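Local structure of cystatin (Fasciola hepatica, 6I1M) at residues Gly2-Pro7 against Asn52-Val57; Ser16-Met21 against Val69-Pro74. The protein probably inhibits papain-like cysteine proteases, as a secreted, stefin-like (type 1) member of the cystatin family from the liver fluke. All blocks are in the same frame, centred on the assembly; numbering follows the deposited sequence.

How the contacts relate
Read from the N terminus, the chain supplies the first halves of both contacts before either is completed: residues 2-7, then 16-21 on helix 12-28, then 52-57 and finally 69-74, so the two chain closures cross. Contact 1 joins the leading loop, through the Y4 side chain, to strand 50-59 after helix 12-28 and strand 38-47 have intervened in the sequence; contact 2 ties that helix to strand 66-74. Strands 50-59 and 66-74 are antiparallel neighbours, and Y53 and F55 probably give backbone hydrogen bonds to V71 and V69. The two contacts use opposite faces of the sheet, Y4 lying on one and F18 on the other.

Contact 1: Gly2-Pro7 against Asn52-Val57; sequences GGYTEP and NYKFKV
Y4 and K54 mark the closest backbone approach between the irregular segment 2-7 and strand residues 52-57, yet their CA atoms remain 8.1 Å apart. No hydrogen bond joins the two segments. Strand 38-47 lies between their backbones: T5 bonds to T45, while K54 bonds to S44. The tyrosine therefore has to bridge the gap with its side chain. Its CG stands anti to the carbonyl carbon (chi1 -77°), which sends the ring toward strand 50-59 and as far as V70 on the next strand.

K54 wraps round one face of this ring. K54 CB lies above the rim of the ring at Y4 CE1, 3.5 Å from it, and a bend at chi3 folds the far end of the chain back over the ring. There K54 CE sits 3.6 Å from the centroid of the Y4 ring in a CH-pi contact, offset toward CE2. K54 NZ follows at 4.0 Å from the same centroid, 27° off the normal, making a cation-pi interaction. The methylene and the ammonium thus share the same aromatic face.

From the other side of the ring plane comes N52, whose CB packs 3.6 Å from Y4 OH, an approach to the phenol end rather than a polar bond. The N52 amide is inclined 24° to the ring. Its ND2 bonds to Q46 OE1, and Q46 NE2 in turn bonds to G2 O, so a single glutamine amide holds both segments.

Q46 opens the QVVAG loop, the signature of cystatins, between strands 38-47 and 50-59. A glycine-bearing N-terminal arm laid beside this first hairpin loop is characteristic of the family, in which both elements contribute to the wedge that enters the protease cleft; the same role is probable here.

Contact 2: Ser16-Met21 against Val69-Pro74; sequences SVFQPM and VVVFVP
Around F18 and V71, whose CA atoms lie 7.9 Å apart, helix residues 16-21 run obliquely across strand residues 69-74, the segment axes approaching to 10.5 Å with their directions 126° apart. The helix is kinked at P20, where the proline nitrogen has no hydrogen to give to the preceding turn.

Contact between the segments is wholly apolar, and F18 carries most of it. With CG anti to its carbonyl carbon (chi1 -65°), the phenylalanine reaches from helix to sheet and offers one corner of its ring to two valines spaced two residues apart on the same side of the strand. F18 CE1 touches V73 CG2 at 3.7 Å, and that methyl lies at the ring edge, near its plane, also meeting CZ at 3.8 Å. The same F18 CE1 meets V71 CG1 at 3.8 Å in an oblique approach, with CD1 alongside. V73 thus presents the branch beside its backbone N, whereas V71 presents CG1, the branch anti to its own backbone N.

One turn further along the helix, M21 makes a looser addition, its SD 4.5 Å from V71 CG1, and also packs on V84 of the neighbouring strand 83-90. Within the helix, V17 CG1 rests over the centre of one F18 ring face, 4.1 Å above its plane. The rings of Y53 and F55 from strand 50-59 meet F18 as well, both inclined to it, so that the phenylalanine is lodged among side chains from two adjacent strands.

A long helix packed in the concave face of an antiparallel sheet is the hallmark of the cystatin fold, and aromatic and branched aliphatic side chains between them form its hydrophobic core.

Contact 1: Gly2-Pro7 against Asn52-Val57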
loop_
_atom_site.group_PDB
_atom_site.type_symbol
_atom_site.label_atom_id
_atom_site.label_comp_id
_atom_site.label_asym_id
_atom_site.label_seq_id
_atom_site.Cartn_x
_atom_site.Cartn_y
_atom_site.Cartn_z
ATOM N N GLY A 2 17.471 8.661 -5.185
ATOM C CA GLY A 2 16.510 7.666 -5.703
ATOM C C GLY A 2 15.759 6.926 -4.599
ATOM O O GLY A 2 15.126 5.898 -4.917
ATOM N N GLY A 3 15.830 7.402 -3.350
ATOM C CA GLY A 3 15.177 6.755 -2.195
ATOM C C GLY A 3 13.726 7.184 -2.100
ATOM O O GLY A 3 13.231 7.845 -3.036
ATOM N N TYR A 4 13.059 6.858 -0.998
ATOM C CA TYR A 4 11.670 7.316 -0.747
ATOM C C TYR A 4 11.702 8.742 -0.214
ATOM O O TYR A 4 12.650 9.114 0.503
ATOM C CB TYR A 4 10.936 6.358 0.188
ATOM C CG TYR A 4 10.471 5.084 -0.462
ATOM C CD1 TYR A 4 9.245 4.998 -1.098
ATOM C CD2 TYR A 4 11.280 3.958 -0.451
ATOM C CE1 TYR A 4 8.825 3.820 -1.700
ATOM C CE2 TYR A 4 10.869 2.769 -1.035
ATOM C CZ TYR A 4 9.640 2.699 -1.670
ATOM O OH TYR A 4 9.234 1.512 -2.233
ATOM N N THR A 5 10.685 9.515 -0.576
ATOM C CA THR A 5 10.273 10.728 0.176
ATOM C C THR A 5 9.979 10.330 1.627
ATOM O O THR A 5 9.793 9.116 1.917
ATOM C CB THR A 5 9.027 11.419 -0.394
ATOM O OG1 THR A 5 7.866 10.630 -0.102
ATOM C CG2 THR A 5 9.125 11.714 -1.871
ATOM N N GLU A 6 9.959 11.319 2.517
ATOM C CA GLU A 6 9.402 11.179 3.888
ATOM C C GLU A 6 7.923 10.859 3.770
ATOM O O GLU A 6 7.258 11.310 2.836
ATOM C CB GLU A 6 9.658 12.443 4.713
ATOM C CG GLU A 6 11.079 12.500 5.258
ATOM C CD GLU A 6 11.451 11.232 6.018
ATOM O OE1 GLU A 6 10.808 10.967 7.070
ATOM O OE2 GLU A 6 12.322 10.465 5.520
ATOM N N PRO A 7 7.368 10.060 4.704
ATOM C CA PRO A 7 5.951 9.708 4.657
ATOM C C PRO A 7 5.098 10.975 4.625
ATOM O O PRO A 7 5.515 11.988 5.159
ATOM C CB PRO A 7 5.699 8.932 5.956
ATOM C CG PRO A 7 7.063 8.425 6.349
ATOM C CD PRO A 7 8.037 9.477 5.873
ATOM N N ASN A 52 6.891 4.006 -7.127
ATOM C CA ASN A 52 6.699 3.114 -5.964
ATOM C C ASN A 52 5.997 3.915 -4.874
ATOM O O ASN A 52 6.495 5.015 -4.491
ATOM C CB ASN A 52 8.011 2.508 -5.484
ATOM C CG ASN A 52 8.398 1.277 -6.272
ATOM O OD1 ASN A 52 7.538 0.578 -6.785
ATOM N ND2 ASN A 52 9.683 0.962 -6.291
ATOM N N TYR A 53 4.822 3.430 -4.477
ATOM C CA TYR A 53 4.056 3.955 -3.321
ATOM C C TYR A 53 4.231 2.972 -2.173
ATOM O O TYR A 53 3.692 1.878 -2.265
ATOM C CB TYR A 53 2.576 4.111 -3.638
ATOM C CG TYR A 53 2.262 5.145 -4.673
ATOM C CD1 TYR A 53 2.314 4.826 -6.021
ATOM C CD2 TYR A 53 1.876 6.429 -4.311
ATOM C CE1 TYR A 53 2.027 5.775 -6.987
ATOM C CE2 TYR A 53 1.581 7.382 -5.265
ATOM C CZ TYR A 53 1.654 7.055 -6.611
ATOM O OH TYR A 53 1.318 7.972 -7.578
ATOM N N LYS A 54 4.961 3.372 -1.142
ATOM C CA LYS A 54 5.089 2.586 0.103
ATOM C C LYS A 54 4.088 3.108 1.128
ATOM O O LYS A 54 4.262 4.243 1.680
ATOM C CB LYS A 54 6.497 2.663 0.672
ATOM C CG LYS A 54 6.752 1.678 1.799
ATOM C CD LYS A 54 7.861 2.148 2.677
ATOM C CE LYS A 54 9.199 2.136 1.987
ATOM N NZ LYS A 54 10.200 2.875 2.789
ATOM N N PHE A 55 3.096 2.276 1.395
ATOM C CA PHE A 55 2.017 2.524 2.374
ATOM C C PHE A 55 2.348 1.859 3.705
ATOM O O PHE A 55 2.832 0.739 3.737
ATOM C CB PHE A 55 0.721 1.969 1.812
ATOM C CG PHE A 55 0.228 2.790 0.662
ATOM C CD1 PHE A 55 -0.380 4.019 0.900
ATOM C CD2 PHE A 55 0.360 2.335 -0.644
ATOM C CE1 PHE A 55 -0.863 4.773 -0.154
ATOM C CE2 PHE A 55 -0.132 3.095 -1.700
ATOM C CZ PHE A 55 -0.735 4.307 -1.447
ATOM N N LYS A 56 2.041 2.552 4.795
ATOM C CA LYS A 56 1.817 1.920 6.112
ATOM C C LYS A 56 0.301 1.852 6.323
ATOM O O LYS A 56 -0.347 2.911 6.266
ATOM C CB LYS A 56 2.512 2.733 7.195
ATOM C CG LYS A 56 2.552 2.049 8.544
ATOM C CD LYS A 56 3.335 2.838 9.565
ATOM C CE LYS A 56 2.950 2.487 10.987
ATOM N NZ LYS A 56 4.131 2.034 11.760
ATOM N N VAL A 57 -0.229 0.645 6.510
ATOM C CA VAL A 57 -1.689 0.371 6.610
ATOM C C VAL A 57 -1.969 -0.225 7.993
ATOM O O VAL A 57 -1.116 -0.961 8.507
ATOM C CB VAL A 57 -2.174 -0.519 5.449
ATOM C CG1 VAL A 57 -1.753 0.066 4.104
ATOM C CG2 VAL A 57 -1.714 -1.970 5.560
#

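Contact 2: Ser16-Met21 against Val69-Pro74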
loop_
_atom_site.group_PDB
_atom_site.type_symbol
_atom_site.label_atom_id
_atom_site.label_comp_id
_atom_site.label_asym_id
_atom_site.label_seq_id
_atom_site.Cartn_x
_atom_site.Cartn_y
_atom_site.Cartn_z
ATOM N N SER A 16 -8.830 6.018 -2.749
ATOM C CA SER A 16 -9.832 5.394 -3.647
ATOM C C SER A 16 -9.210 4.262 -4.478
ATOM O O SER A 16 -9.848 3.213 -4.640
ATOM C CB SER A 16 -10.481 6.428 -4.511
ATOM O OG SER A 16 -11.473 5.814 -5.292
ATOM N N VAL A 17 -7.978 4.431 -4.948
ATOM C CA VAL A 17 -7.359 3.488 -5.921
ATOM C C VAL A 17 -6.641 2.371 -5.156
ATOM O O VAL A 17 -6.864 1.200 -5.462
ATOM C CB VAL A 17 -6.434 4.262 -6.888
ATOM C CG1 VAL A 17 -5.493 3.367 -7.673
ATOM C CG2 VAL A 17 -7.256 5.113 -7.848
ATOM N N PHE A 18 -5.829 2.733 -4.169
ATOM C CA PHE A 18 -4.839 1.825 -3.532
ATOM C C PHE A 18 -5.455 1.057 -2.367
ATOM O O PHE A 18 -5.041 -0.075 -2.173
ATOM C CB PHE A 18 -3.597 2.590 -3.066
ATOM C CG PHE A 18 -2.806 3.192 -4.203
ATOM C CD1 PHE A 18 -2.251 2.384 -5.182
ATOM C CD2 PHE A 18 -2.655 4.566 -4.311
ATOM C CE1 PHE A 18 -1.556 2.946 -6.250
ATOM C CE2 PHE A 18 -1.935 5.125 -5.355
ATOM C CZ PHE A 18 -1.369 4.319 -6.315
ATOM N N GLN A 19 -6.417 1.616 -1.627
ATOM C CA GLN A 19 -6.944 0.917 -0.425
ATOM C C GLN A 19 -7.559 -0.415 -0.847
ATOM O O GLN A 19 -7.242 -1.421 -0.222
ATOM C CB GLN A 19 -7.878 1.782 0.420
ATOM C CG GLN A 19 -8.312 1.102 1.717
ATOM C CD GLN A 19 -9.490 0.160 1.647
ATOM O OE1 GLN A 19 -9.990 -0.237 0.591
ATOM N NE2 GLN A 19 -9.966 -0.204 2.825
ATOM N N PRO A 20 -8.437 -0.524 -1.875
ATOM C CA PRO A 20 -8.975 -1.833 -2.272
ATOM C C PRO A 20 -7.943 -2.802 -2.864
ATOM O O PRO A 20 -8.105 -3.991 -2.680
ATOM C CB PRO A 20 -9.978 -1.518 -3.388
ATOM C CG PRO A 20 -10.358 -0.076 -3.115
ATOM C CD PRO A 20 -9.083 0.569 -2.631
ATOM N N MET A 21 -6.914 -2.290 -3.545
ATOM C CA MET A 21 -5.813 -3.134 -4.081
ATOM C C MET A 21 -5.070 -3.764 -2.900
ATOM O O MET A 21 -4.752 -4.951 -2.954
ATOM C CB MET A 21 -4.798 -2.328 -4.888
ATOM C CG MET A 21 -5.286 -1.805 -6.205
ATOM S SD MET A 21 -3.884 -1.018 -7.057
ATOM C CE MET A 21 -4.751 0.094 -8.156
ATOM N N VAL A 69 3.298 -2.044 2.683
ATOM C CA VAL A 69 2.975 -2.628 1.351
ATOM C C VAL A 69 3.430 -1.628 0.297
ATOM O O VAL A 69 2.951 -0.491 0.323
ATOM C CB VAL A 69 1.472 -2.916 1.190
ATOM C CG1 VAL A 69 1.187 -3.752 -0.060
ATOM C CG2 VAL A 69 0.880 -3.586 2.423
ATOM N N VAL A 70 4.280 -2.065 -0.620
ATOM C CA VAL A 70 4.724 -1.262 -1.785
ATOM C C VAL A 70 3.852 -1.583 -3.001
ATOM O O VAL A 70 3.681 -2.756 -3.323
ATOM C CB VAL A 70 6.214 -1.488 -2.068
ATOM C CG1 VAL A 70 6.697 -0.556 -3.163
ATOM C CG2 VAL A 70 7.044 -1.324 -0.804
ATOM N N VAL A 71 3.293 -0.550 -3.631
ATOM C CA VAL A 71 2.579 -0.658 -4.939
ATOM C C VAL A 71 3.392 0.099 -5.994
ATOM O O VAL A 71 3.635 1.298 -5.780
ATOM C CB VAL A 71 1.155 -0.090 -4.861
ATOM C CG1 VAL A 71 0.432 -0.242 -6.191
ATOM C CG2 VAL A 71 0.355 -0.714 -3.727
ATOM N N PHE A 72 3.714 -0.576 -7.097
ATOM C CA PHE A 72 4.343 -0.032 -8.314
ATOM C C PHE A 72 3.257 0.363 -9.322
ATOM O O PHE A 72 2.430 -0.476 -9.762
ATOM C CB PHE A 72 5.312 -1.042 -8.919
ATOM C CG PHE A 72 5.932 -0.545 -10.199
ATOM C CD1 PHE A 72 6.719 0.602 -10.202
ATOM C CD2 PHE A 72 5.657 -1.163 -11.410
ATOM C CE1 PHE A 72 7.297 1.048 -11.381
ATOM C CE2 PHE A 72 6.191 -0.665 -12.591
ATOM C CZ PHE A 72 7.002 0.441 -12.571
ATOM N N VAL A 73 3.275 1.634 -9.704
ATOM C CA VAL A 73 2.443 2.190 -10.807
ATOM C C VAL A 73 3.389 2.502 -11.962
ATOM O O VAL A 73 4.176 3.438 -11.891
ATOM C CB VAL A 73 1.668 3.439 -10.358
ATOM C CG1 VAL A 73 0.862 4.044 -11.485
ATOM C CG2 VAL A 73 0.785 3.137 -9.166
ATOM N N PRO A 74 3.369 1.719 -13.050
ATOM C CA PRO A 74 4.252 1.983 -14.177
ATOM C C PRO A 74 3.739 3.194 -14.965
ATOM O O PRO A 74 2.589 3.599 -14.828
ATOM C CB PRO A 74 4.149 0.707 -15.024
ATOM C CG PRO A 74 2.710 0.264 -14.764
ATOM C CD PRO A 74 2.472 0.580 -13.298
#